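Local coordinates for EDD domain protein, DegV family (Ruminococcus gnavus, PDB 3JR7), which is of unknown function but, as a DegV-family protein, probably binds lipids such as fatty acids, at residues G110-A115 / I131-S136. Residues are numbered along the deposited sequence; the frame is centred on the assembly and turned at random.
Sequences GSYNSA and IHVFNS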
# COMPACT_ATOMS: atom_id res chain seq x y z
N GLY A 110 7.32 8.96 -6.51
CA GLY A 110 7.22 10.41 -6.29
C GLY A 110 5.87 10.86 -5.72
O GLY A 110 5.63 12.09 -5.57
N SER A 111 5.02 9.92 -5.31
CA SER A 111 3.67 10.24 -4.83
C SER A 111 3.75 11.12 -3.57
O SER A 111 3.09 12.15 -3.50
CB SER A 111 2.83 8.96 -4.58
OG SER A 111 1.50 9.28 -4.20
N TYR A 112 4.57 10.71 -2.61
CA TYR A 112 4.82 11.49 -1.38
C TYR A 112 5.25 12.94 -1.72
O TYR A 112 4.62 13.89 -1.29
CB TYR A 112 5.90 10.88 -0.50
CG TYR A 112 6.17 11.71 0.74
CD1 TYR A 112 5.24 11.76 1.79
CD2 TYR A 112 7.34 12.43 0.88
CE1 TYR A 112 5.47 12.55 2.93
CE2 TYR A 112 7.57 13.23 2.02
CZ TYR A 112 6.63 13.29 3.02
OH TYR A 112 6.88 14.07 4.13
N ASN A 113 6.32 13.08 -2.47
CA ASN A 113 6.78 14.45 -2.82
C ASN A 113 5.74 15.33 -3.54
O ASN A 113 5.61 16.56 -3.30
CB ASN A 113 8.06 14.33 -3.64
CG ASN A 113 9.25 13.96 -2.79
OD1 ASN A 113 9.21 14.01 -1.55
ND2 ASN A 113 10.33 13.60 -3.46
N SER A 114 4.96 14.68 -4.39
CA SER A 114 3.88 15.32 -5.08
C SER A 114 2.79 15.84 -4.16
O SER A 114 2.35 16.99 -4.31
CB SER A 114 3.31 14.37 -6.08
OG SER A 114 2.34 14.99 -6.81
N ALA A 115 2.39 15.00 -3.20
CA ALA A 115 1.42 15.35 -2.18
C ALA A 115 1.89 16.55 -1.34
O ALA A 115 1.11 17.45 -1.04
CB ALA A 115 1.14 14.14 -1.27
N ILE A 131 -3.31 20.22 6.86
CA ILE A 131 -3.04 19.17 5.91
C ILE A 131 -1.74 18.46 6.33
O ILE A 131 -0.70 19.10 6.53
CB ILE A 131 -2.81 19.74 4.50
CG1 ILE A 131 -4.01 20.57 4.05
CG2 ILE A 131 -2.56 18.58 3.50
CD1 ILE A 131 -3.72 21.47 2.83
N HIS A 132 -1.81 17.15 6.46
CA HIS A 132 -0.62 16.36 6.77
C HIS A 132 -0.48 15.22 5.81
O HIS A 132 -1.43 14.44 5.60
CB HIS A 132 -0.63 15.84 8.22
CG HIS A 132 0.64 15.15 8.58
ND1 HIS A 132 1.76 15.84 9.00
CD2 HIS A 132 1.04 13.86 8.44
CE1 HIS A 132 2.76 14.99 9.17
NE2 HIS A 132 2.34 13.78 8.84
N VAL A 133 0.71 15.09 5.22
CA VAL A 133 1.03 14.00 4.31
C VAL A 133 1.84 12.89 5.08
O VAL A 133 2.94 13.18 5.60
CB VAL A 133 1.84 14.49 3.11
CG1 VAL A 133 2.12 13.33 2.17
CG2 VAL A 133 1.07 15.60 2.36
N PHE A 134 1.30 11.68 5.16
CA PHE A 134 1.98 10.54 5.79
C PHE A 134 2.72 9.74 4.68
O PHE A 134 2.12 9.27 3.72
CB PHE A 134 1.00 9.60 6.50
CG PHE A 134 0.24 10.21 7.63
CD1 PHE A 134 0.83 10.37 8.87
CD2 PHE A 134 -1.08 10.59 7.46
CE1 PHE A 134 0.12 10.95 9.93
CE2 PHE A 134 -1.79 11.15 8.49
CZ PHE A 134 -1.20 11.34 9.73
N ASN A 135 4.03 9.68 4.77
CA ASN A 135 4.81 8.77 3.95
C ASN A 135 4.59 7.41 4.60
O ASN A 135 5.10 7.18 5.67
CB ASN A 135 6.28 9.18 4.05
CG ASN A 135 7.24 8.17 3.48
OD1 ASN A 135 6.83 7.20 2.84
ND2 ASN A 135 8.54 8.39 3.69
N SER A 136 3.90 6.50 3.94
CA SER A 136 3.63 5.19 4.53
C SER A 136 4.87 4.35 4.77
O SER A 136 4.79 3.50 5.56
CB SER A 136 2.70 4.34 3.66
OG SER A 136 3.31 3.95 2.45
O HOH W 1 4.82 14.81 5.74
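Within the beta-alpha-beta crossover formed by strand 98-103, helix 111-126 and strand 130-135, Tyr112 and Ala115 of the helix pack on Val133 and Asn135 of the strand that follows. The short segments run nearly antiparallel, at 171°, with their axes 8.8 Å apart, as expected of a crossover helix laid over that strand. Tyr112 has CG anti to its backbone N (chi1 179°), which swings the ring toward the strand, beside Val133 and Asn135. Asn135 CB lies over one face of that ring, 4.0 Å from the centroid and 28° off the normal, a CH-pi contact made by the methylene and not by the amide. Val133 CG1 approaches obliquely from the opposite side of the ring plane, 3.5 Å from Tyr112 CD1, so the ring sits between Asn135 and Val133; the same methyl touches Ala115 CB at 3.7 Å and links both helix residues to the strand. No direct hydrogen bond joins the segments. A water bridges them instead, 2.7 Å from Tyr112 OH and donating to Val133 O. Asn135 OD1 accepts from the backbone N of Arg137 and of Ala106, which holds the amide oxygen in place, while Phe134 turns to the other side of the sheet, against helices 141-155 and 160-173. The contact is thus apolar where helix and strand meet, and the tyrosine hydroxyl reaches the strand backbone through one bound water.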